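PDB 7BYS: galactan 1,3-beta-galactosidase from Phanerochaete chrysosporium, which probably hydrolyses beta-1,3-galactan from the chain end to release galactose units, and carries a calcium-containing carbohydrate-binding module. Local coordinates for residues N182-G190 against L200-W208; W33-A43 against L264-W272. All coordinates share one frame; numbering follows the deposited sequence. Where two conformers were deposited one is given.

Contact 1 (N182-G190 against L200-W208)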
loop_
_atom_site.group_PDB
_atom_site.type_symbol
_atom_site.label_atom_id
_atom_site.label_comp_id
_atom_site.label_asym_id
_atom_site.label_seq_id
_atom_site.Cartn_x
_atom_site.Cartn_y
_atom_site.Cartn_z
ATOM N N ASN A 182 16.124 17.132 -10.684
ATOM C CA ASN A 182 17.110 17.477 -9.671
ATOM C C ASN A 182 16.440 18.136 -8.472
ATOM O O ASN A 182 15.576 19.004 -8.627
ATOM C CB ASN A 182 18.154 18.413 -10.269
ATOM C CG ASN A 182 19.125 17.679 -11.168
ATOM O OD1 ASN A 182 19.603 16.592 -10.831
ATOM N ND2 ASN A 182 19.412 18.263 -12.326
ATOM N N GLY A 183 16.832 17.701 -7.276
ATOM C CA GLY A 183 16.294 18.262 -6.054
ATOM C C GLY A 183 14.874 17.859 -5.731
ATOM O O GLY A 183 14.286 18.425 -4.810
ATOM N N ALA A 184 14.313 16.878 -6.440
ATOM C CA ALA A 184 12.907 16.520 -6.300
ATOM C C ALA A 184 12.598 15.701 -5.051
ATOM O O ALA A 184 11.437 15.670 -4.633
ATOM C CB ALA A 184 12.445 15.773 -7.548
ATOM N N THR A 185 13.598 15.050 -4.454
ATOM C CA THR A 185 13.435 14.221 -3.250
ATOM C C THR A 185 12.243 13.273 -3.359
ATOM O O THR A 185 11.385 13.200 -2.474
ATOM C CB THR A 185 13.392 15.038 -1.946
ATOM O OG1 THR A 185 12.206 15.850 -1.897
ATOM C CG2 THR A 185 14.649 15.907 -1.797
ATOM N N LEU A 186 12.201 12.540 -4.459
ATOM C CA LEU A 186 11.112 11.611 -4.722
ATOM C C LEU A 186 11.574 10.185 -4.484
ATOM O O LEU A 186 12.712 9.822 -4.799
ATOM C CB LEU A 186 10.605 11.745 -6.161
ATOM C CG LEU A 186 9.943 13.079 -6.532
ATOM C CD1 LEU A 186 9.720 13.167 -8.021
ATOM C CD2 LEU A 186 8.641 13.285 -5.766
ATOM N N GLU A 187 10.673 9.366 -3.955
ATOM C CA GLU A 187 10.953 7.940 -3.843
ATOM C C GLU A 187 9.664 7.163 -4.092
ATOM O O GLU A 187 8.669 7.708 -4.585
ATOM C CB GLU A 187 11.702 7.607 -2.548
ATOM C CG GLU A 187 10.902 7.851 -1.290
ATOM C CD GLU A 187 11.688 7.492 -0.029
ATOM O OE1 GLU A 187 12.894 7.179 -0.128
ATOM O OE2 GLU A 187 11.098 7.519 1.069
ATOM N N ALA A 188 9.701 5.859 -3.803
ATOM C CA ALA A 188 8.573 4.956 -4.026
ATOM C C ALA A 188 7.880 5.173 -5.376
ATOM O O ALA A 188 6.652 5.371 -5.436
ATOM C CB ALA A 188 7.581 5.086 -2.866
ATOM N N PRO A 189 8.617 5.150 -6.484
ATOM C CA PRO A 189 8.011 5.484 -7.774
ATOM C C PRO A 189 7.249 4.320 -8.388
ATOM O O PRO A 189 7.504 3.147 -8.113
ATOM C CB PRO A 189 9.227 5.806 -8.652
ATOM C CG PRO A 189 10.308 4.907 -8.103
ATOM C CD PRO A 189 10.074 4.928 -6.608
ATOM N N GLY A 190 6.321 4.681 -9.271
ATOM C CA GLY A 190 5.793 3.758 -10.260
ATOM C C GLY A 190 5.243 4.545 -11.426
ATOM O O GLY A 190 4.857 5.707 -11.268
ATOM N N LEU A 200 3.518 9.147 -13.580
ATOM C CA LEU A 200 4.436 8.785 -12.512
ATOM C C LEU A 200 3.764 9.095 -11.182
ATOM O O LEU A 200 3.238 10.199 -10.992
ATOM C CB LEU A 200 5.725 9.606 -12.648
ATOM C CG LEU A 200 6.720 9.571 -11.486
ATOM C CD1 LEU A 200 7.357 8.197 -11.351
ATOM C CD2 LEU A 200 7.797 10.626 -11.639
ATOM N N ILE A 201 3.744 8.114 -10.285
ATOM C CA ILE A 201 3.300 8.280 -8.907
ATOM C C ILE A 201 4.518 8.096 -8.019
ATOM O O ILE A 201 5.306 7.172 -8.244
ATOM C CB ILE A 201 2.251 7.214 -8.548
ATOM C CG1 ILE A 201 1.164 7.125 -9.620
ATOM C CG2 ILE A 201 1.680 7.489 -7.160
ATOM C CD1 ILE A 201 0.377 8.377 -9.777
ATOM N N ALA A 202 4.662 8.946 -7.003
ATOM C CA ALA A 202 5.834 8.864 -6.139
ATOM C C ALA A 202 5.528 9.526 -4.804
ATOM O O ALA A 202 4.634 10.366 -4.696
ATOM C CB ALA A 202 7.049 9.535 -6.797
ATOM N N SER A 203 6.284 9.142 -3.794
ATOM C CA SER A 203 6.268 9.824 -2.510
ATOM C C SER A 203 7.418 10.822 -2.422
ATOM O O SER A 203 8.331 10.843 -3.245
ATOM C CB SER A 203 6.330 8.808 -1.368
ATOM O OG SER A 203 7.654 8.343 -1.149
ATOM N N HIS A 204 7.370 11.658 -1.394
ATOM C CA HIS A 204 8.565 12.378 -0.997
ATOM C C HIS A 204 9.349 11.547 0.017
ATOM O O HIS A 204 9.004 10.393 0.308
ATOM C CB HIS A 204 8.223 13.791 -0.534
ATOM C CG HIS A 204 8.060 14.749 -1.669
ATOM N ND1 HIS A 204 9.117 15.141 -2.464
ATOM C CD2 HIS A 204 6.958 15.338 -2.187
ATOM C CE1 HIS A 204 8.677 15.962 -3.400
ATOM N NE2 HIS A 204 7.369 16.090 -3.260
ATOM N N THR A 205 10.437 12.119 0.538
ATOM C CA THR A 205 11.343 11.401 1.441
ATOM C C THR A 205 11.030 11.828 2.867
ATOM O O THR A 205 11.441 12.904 3.310
ATOM C CB THR A 205 12.805 11.684 1.105
ATOM O OG1 THR A 205 13.027 13.097 1.059
ATOM C CG2 THR A 205 13.161 11.093 -0.237
ATOM N N SER A 206 10.305 10.983 3.591
ATOM C CA SER A 206 10.038 11.226 5.004
ATOM C C SER A 206 10.301 9.971 5.828
ATOM O O SER A 206 9.651 9.741 6.852
ATOM C CB SER A 206 8.628 11.773 5.229
ATOM O OG SER A 206 7.645 10.847 4.801
ATOM N N GLY A 207 11.258 9.158 5.393
ATOM C CA GLY A 207 11.566 7.925 6.093
ATOM C C GLY A 207 10.379 6.988 6.098
ATOM O O GLY A 207 9.682 6.810 5.091
ATOM N N TRP A 208 10.137 6.387 7.266
ATOM C CA TRP A 208 9.037 5.451 7.454
ATOM C C TRP A 208 7.682 6.147 7.472
ATOM O O TRP A 208 6.664 5.504 7.185
ATOM C CB TRP A 208 9.196 4.723 8.789
ATOM C CG TRP A 208 10.156 3.568 8.806
ATOM C CD1 TRP A 208 11.229 3.408 9.636
ATOM C CD2 TRP A 208 10.109 2.396 7.983
ATOM N NE1 TRP A 208 11.861 2.219 9.368
ATOM C CE2 TRP A 208 11.192 1.579 8.358
ATOM C CE3 TRP A 208 9.262 1.965 6.958
ATOM C CZ2 TRP A 208 11.452 0.355 7.745
ATOM C CZ3 TRP A 208 9.522 0.748 6.352
ATOM C CH2 TRP A 208 10.606 -0.042 6.747
HETATM O O HOH W 1 11.081 15.278 0.710
HETATM O O HOH W 2 9.171 8.400 2.772
HETATM O O HOH W 3 12.967 8.882 3.253
#

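Contact 2 (W33-A43 against L264-W272)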
loop_
_atom_site.group_PDB
_atom_site.type_symbol
_atom_site.label_atom_id
_atom_site.label_comp_id
_atom_site.label_asym_id
_atom_site.label_seq_id
_atom_site.Cartn_x
_atom_site.Cartn_y
_atom_site.Cartn_z
ATOM N N TRP A 33 2.205 -11.497 -7.800
ATOM C CA TRP A 33 2.534 -10.466 -6.825
ATOM C C TRP A 33 3.830 -10.886 -6.147
ATOM O O TRP A 33 3.868 -11.905 -5.451
ATOM C CB TRP A 33 1.366 -10.338 -5.845
ATOM C CG TRP A 33 1.529 -9.308 -4.759
ATOM C CD1 TRP A 33 2.602 -8.486 -4.534
ATOM C CD2 TRP A 33 0.566 -9.001 -3.737
ATOM N NE1 TRP A 33 2.358 -7.692 -3.431
ATOM C CE2 TRP A 33 1.121 -7.994 -2.921
ATOM C CE3 TRP A 33 -0.708 -9.501 -3.422
ATOM C CZ2 TRP A 33 0.437 -7.458 -1.824
ATOM C CZ3 TRP A 33 -1.381 -8.976 -2.334
ATOM C CH2 TRP A 33 -0.812 -7.969 -1.541
ATOM N N PHE A 34 4.896 -10.128 -6.397
ATOM C CA PHE A 34 6.178 -10.301 -5.739
ATOM C C PHE A 34 6.322 -9.250 -4.655
ATOM O O PHE A 34 5.874 -8.117 -4.816
ATOM C CB PHE A 34 7.326 -10.099 -6.730
ATOM C CG PHE A 34 7.287 -11.028 -7.897
ATOM C CD1 PHE A 34 6.602 -10.692 -9.050
ATOM C CD2 PHE A 34 7.942 -12.241 -7.842
ATOM C CE1 PHE A 34 6.559 -11.559 -10.137
ATOM C CE2 PHE A 34 7.896 -13.113 -8.926
ATOM C CZ PHE A 34 7.205 -12.775 -10.066
ATOM N N GLY A 35 6.972 -9.613 -3.559
ATOM C CA GLY A 35 7.165 -8.606 -2.536
ATOM C C GLY A 35 8.156 -9.065 -1.498
ATOM O O GLY A 35 8.699 -10.170 -1.564
ATOM N N GLU A 36 8.388 -8.182 -0.530
ATOM C CA GLU A 36 9.275 -8.477 0.591
ATOM C C GLU A 36 8.540 -9.318 1.631
ATOM O O GLU A 36 7.469 -8.934 2.110
ATOM C CB GLU A 36 9.727 -7.169 1.240
ATOM C CG GLU A 36 10.313 -6.168 0.264
ATOM C CD GLU A 36 10.122 -4.735 0.721
ATOM O OE1 GLU A 36 9.730 -4.515 1.888
ATOM O OE2 GLU A 36 10.323 -3.812 -0.085
ATOM N N ASP A 37 9.134 -10.454 2.012
ATOM C CA ASP A 37 8.604 -11.256 3.114
ATOM C C ASP A 37 9.147 -10.669 4.409
ATOM O O ASP A 37 10.349 -10.712 4.664
ATOM C CB ASP A 37 9.037 -12.710 2.943
ATOM C CG ASP A 37 8.469 -13.633 4.010
ATOM O OD1 ASP A 37 7.997 -13.152 5.059
ATOM O OD2 ASP A 37 8.501 -14.864 3.803
ATOM N N LYS A 38 8.269 -10.102 5.227
ATOM C CA LYS A 38 8.693 -9.502 6.485
ATOM C C LYS A 38 8.091 -10.239 7.677
ATOM O O LYS A 38 7.871 -9.646 8.727
ATOM C CB LYS A 38 8.354 -8.013 6.517
ATOM C CG LYS A 38 9.098 -7.221 5.444
ATOM C CD LYS A 38 8.760 -5.730 5.472
ATOM C CE LYS A 38 10.028 -4.866 5.451
ATOM N NZ LYS A 38 10.974 -5.197 4.333
ATOM N N SER A 39 7.855 -11.548 7.536
ATOM C CA SER A 39 7.077 -12.276 8.537
ATOM C C SER A 39 7.762 -12.356 9.893
ATOM O O SER A 39 7.092 -12.660 10.885
ATOM C CB SER A 39 6.746 -13.680 8.043
ATOM O OG SER A 39 7.935 -14.370 7.742
ATOM N N HIS A 40 9.065 -12.107 9.972
ATOM C CA HIS A 40 9.717 -12.063 11.275
ATOM C C HIS A 40 10.040 -10.639 11.721
ATOM O O HIS A 40 10.932 -10.419 12.551
ATOM C CB HIS A 40 10.897 -13.027 11.341
ATOM C CG HIS A 40 10.472 -14.464 11.290
ATOM N ND1 HIS A 40 11.084 -15.403 10.485
ATOM C CD2 HIS A 40 9.462 -15.111 11.920
ATOM C CE1 HIS A 40 10.481 -16.570 10.639
ATOM N NE2 HIS A 40 9.494 -16.419 11.504
ATOM N N ASN A 41 9.288 -9.669 11.197
ATOM C CA ASN A 41 9.338 -8.280 11.641
ATOM C C ASN A 41 10.724 -7.677 11.476
ATOM O O ASN A 41 11.148 -6.834 12.268
ATOM C CB ASN A 41 8.811 -8.118 13.068
ATOM C CG ASN A 41 7.416 -8.674 13.226
ATOM O OD1 ASN A 41 6.503 -8.320 12.474
ATOM N ND2 ASN A 41 7.240 -9.570 14.189
ATOM N N SER A 42 11.434 -8.116 10.449
ATOM C CA SER A 42 12.778 -7.660 10.155
ATOM C C SER A 42 12.765 -6.728 8.951
ATOM O O SER A 42 11.936 -6.861 8.047
ATOM C CB SER A 42 13.680 -8.853 9.848
ATOM O OG SER A 42 14.987 -8.435 9.507
ATOM N N ALA A 43 13.686 -5.769 8.962
ATOM C CA ALA A 43 13.956 -4.950 7.792
ATOM C C ALA A 43 14.924 -5.625 6.834
ATOM O O ALA A 43 15.122 -5.126 5.717
ATOM C CB ALA A 43 14.527 -3.596 8.229
ATOM N N LEU A 264 6.377 -3.320 13.989
ATOM C CA LEU A 264 5.786 -4.624 13.741
ATOM C C LEU A 264 5.694 -4.774 12.221
ATOM O O LEU A 264 4.604 -4.815 11.628
ATOM C CB LEU A 264 4.415 -4.740 14.408
ATOM C CG LEU A 264 3.894 -6.152 14.675
ATOM C CD1 LEU A 264 4.776 -6.891 15.673
ATOM C CD2 LEU A 264 2.455 -6.097 15.163
ATOM N N LEU A 265 6.869 -4.862 11.587
ATOM C CA LEU A 265 6.955 -4.739 10.131
ATOM C C LEU A 265 6.165 -5.816 9.412
ATOM O O LEU A 265 5.617 -5.563 8.332
ATOM C CB LEU A 265 8.410 -4.794 9.670
ATOM C CG LEU A 265 9.131 -3.449 9.668
ATOM C CD1 LEU A 265 10.635 -3.649 9.470
ATOM C CD2 LEU A 265 8.548 -2.466 8.645
ATOM N N GLY A 266 6.105 -7.024 9.972
ATOM C CA GLY A 266 5.357 -8.081 9.326
ATOM C C GLY A 266 3.877 -7.842 9.290
ATOM O O GLY A 266 3.173 -8.533 8.545
ATOM N N SER A 267 3.391 -6.883 10.069
ATOM C CA SER A 267 1.992 -6.496 10.062
ATOM C C SER A 267 1.753 -5.203 9.296
ATOM O O SER A 267 0.657 -4.637 9.377
ATOM C CB SER A 267 1.463 -6.407 11.496
ATOM O OG SER A 267 1.504 -7.691 12.109
ATOM N N SER A 268 2.747 -4.727 8.547
ATOM C CA SER A 268 2.493 -3.635 7.618
ATOM C C SER A 268 1.386 -4.045 6.651
ATOM O O SER A 268 1.345 -5.184 6.180
ATOM C CB SER A 268 3.764 -3.287 6.832
ATOM O OG SER A 268 4.832 -2.919 7.702
ATOM N N ARG A 269 0.469 -3.115 6.374
ATOM C CA ARG A 269 -0.764 -3.433 5.665
ATOM C C ARG A 269 -0.670 -3.018 4.202
ATOM O O ARG A 269 0.255 -2.315 3.784
ATOM C CB ARG A 269 -1.987 -2.782 6.344
ATOM C CG ARG A 269 -2.274 -3.272 7.780
ATOM C CD ARG A 269 -2.310 -4.795 7.891
ATOM N NE ARG A 269 -2.701 -5.228 9.238
ATOM C CZ ARG A 269 -2.377 -6.400 9.768
ATOM N NH1 ARG A 269 -1.655 -7.268 9.087
ATOM N NH2 ARG A 269 -2.774 -6.695 11.008
ATOM N N TYR A 270 -1.637 -3.487 3.419
ATOM C CA TYR A 270 -1.710 -3.221 1.992
ATOM C C TYR A 270 -2.876 -2.275 1.769
ATOM O O TYR A 270 -4.023 -2.598 2.114
ATOM C CB TYR A 270 -1.892 -4.540 1.234
ATOM C CG TYR A 270 -0.804 -5.525 1.603
ATOM C CD1 TYR A 270 0.515 -5.314 1.212
ATOM C CD2 TYR A 270 -1.090 -6.650 2.377
ATOM C CE1 TYR A 270 1.517 -6.190 1.570
ATOM C CE2 TYR A 270 -0.084 -7.536 2.753
ATOM C CZ TYR A 270 1.213 -7.304 2.342
ATOM O OH TYR A 270 2.220 -8.180 2.717
ATOM N N ILE A 271 -2.571 -1.098 1.238
ATOM C CA ILE A 271 -3.540 -0.042 1.016
ATOM C C ILE A 271 -3.722 0.028 -0.493
ATOM O O ILE A 271 -2.883 0.588 -1.209
ATOM C CB ILE A 271 -3.050 1.287 1.607
ATOM C CG1 ILE A 271 -2.618 1.140 3.089
ATOM C CG2 ILE A 271 -4.120 2.358 1.461
ATOM C CD1 ILE A 271 -3.636 0.479 4.006
ATOM N N TRP A 272 -4.795 -0.585 -0.986
ATOM C CA TRP A 272 -5.111 -0.607 -2.411
ATOM C C TRP A 272 -6.421 0.131 -2.634
ATOM O O TRP A 272 -7.431 -0.191 -1.995
ATOM C CB TRP A 272 -5.298 -2.027 -2.929
ATOM C CG TRP A 272 -4.083 -2.896 -3.003
ATOM C CD1 TRP A 272 -2.862 -2.697 -2.425
ATOM C CD2 TRP A 272 -4.013 -4.145 -3.676
ATOM N NE1 TRP A 272 -2.028 -3.759 -2.709
ATOM C CE2 TRP A 272 -2.716 -4.657 -3.486
ATOM C CE3 TRP A 272 -4.924 -4.879 -4.442
ATOM C CZ2 TRP A 272 -2.310 -5.870 -4.037
ATOM C CZ3 TRP A 272 -4.518 -6.076 -4.988
ATOM C CH2 TRP A 272 -3.232 -6.567 -4.775
HETATM O O HOH W 4 9.249 -4.829 13.030
HETATM O O HOH W 5 3.900 -9.069 12.453
#

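Contact 1 (N182-G190 against L200-W208)
Glu187 crosses over the strand that faces it: its CG rests 3.3 Å from Ser203 OG, and its CD meets the CG2 methyl of Thr205. The first torsion places CG between the backbone N and the carbonyl carbon (chi1 66°), and from there the extended chain carries the carboxylate toward the bend at Ser206 and Gly207, a reach suited to a glutamate. One water, 2.7 Å from Glu187 OE2, accepts from Ser206 N; a second donates to that oxygen and accepts from Gly207 N. Ser203 OG donates to His204 O and also meets Gln242, while Asp137 bonds to Ala188 N; both outside residues bind galactose in another crystal of the protein. The two strands belong to one blade of the five-bladed beta-propeller characteristic of family 43. Their antiparallel hydrogen-bonded pairs, Glu187 with Ser203 and Gly190 with Ile201, enclose a beta bulge, in which Ala188 and Pro189 face the single residue Ala202. The small methyl of Ala202 lies 3.3 Å from Glu187 O, where a bare methyl fits closely against the carbonyl. Just before Glu187, Leu186 lays CD2 over one face of the His204 imidazole as a CH-pi contact, 3.9 Å from the ring centroid. A branched leucine can cover this ring while the ring keeps its nitrogens for polar partners. His204 ND1 donates to Thr185 O at 3.0 Å, bent to 144° and arriving well above the carbonyl plane. Thr185 OG1 shares a longer bond with the same nitrogen, and NE2 meets Gln228.

Contact 2 (W33-A43 against L264-W272)
Trp33 turns the edge of its indole to the face of Tyr270, with CZ2 3.7 Å from Tyr270 CD1 and the planes at 79°, an edge-to-face pair. Over one face of the same indole comes Trp272, whose CZ2 lies 3.6 Å from Trp33 CH2, the two rings inclined obliquely. With CG anti to the backbone N (chi1 -180°), Trp33 reaches across to both partners, a span that calls for a broad, flat side chain. Replacing it with an alanine would probably leave the Tyr270 face and Trp272 CZ2 without their aromatic mate and open a gap between the strands. Farther along, Gly266 N donates to Asn41 OD1 at 2.8 Å, in the carbonyl plane and on a lone pair. Glycine fits here because a CB would collide with Lys38 O and Asn41 OD1. A water joins Asn41 O to Leu265 N, and Leu265 CD1 packs against Ala43 CB. Behind this first shell, a type I turn from Lys38 to Asn41 presents the asparagine, and an Asx turn starting at Asp37 runs into it, OD1 gripping both Ser39 N and Ser39 OG. Lys38 NZ bends back into a salt bridge with Glu36 OE1. Trp33 also touches Ala22 and Ile24 of strand 22-27, while Tyr270 and Trp272 lean on strand 252-259, so that the first blade of the propeller meets the last.

Contact 1 lies within the fourth blade, whereas contact 2 joins the first blade to the fifth and so closes the propeller ring; their centres are 20 Å apart. Both adjoin the galactose-binding site, empty in this apo structure. From contact 1, the side chains of Glu187 and Ser203 come within about 3 Å of those of Asp137 and Gln242, respectively. From contact 2, Lys38 approaches to about 5 Å from Glu81 and about 8 Å from Arg82, side chain to side chain, and Glu36 bonds to Arg82 N. Trp260 touches Glu36 and, in the modelled conformer, meets the Trp208 ring edge-to-face. The 3.7 Å approach of Trp208 CH2 to Leu265 CD2 is tentative, because Trp208 has a second conformer.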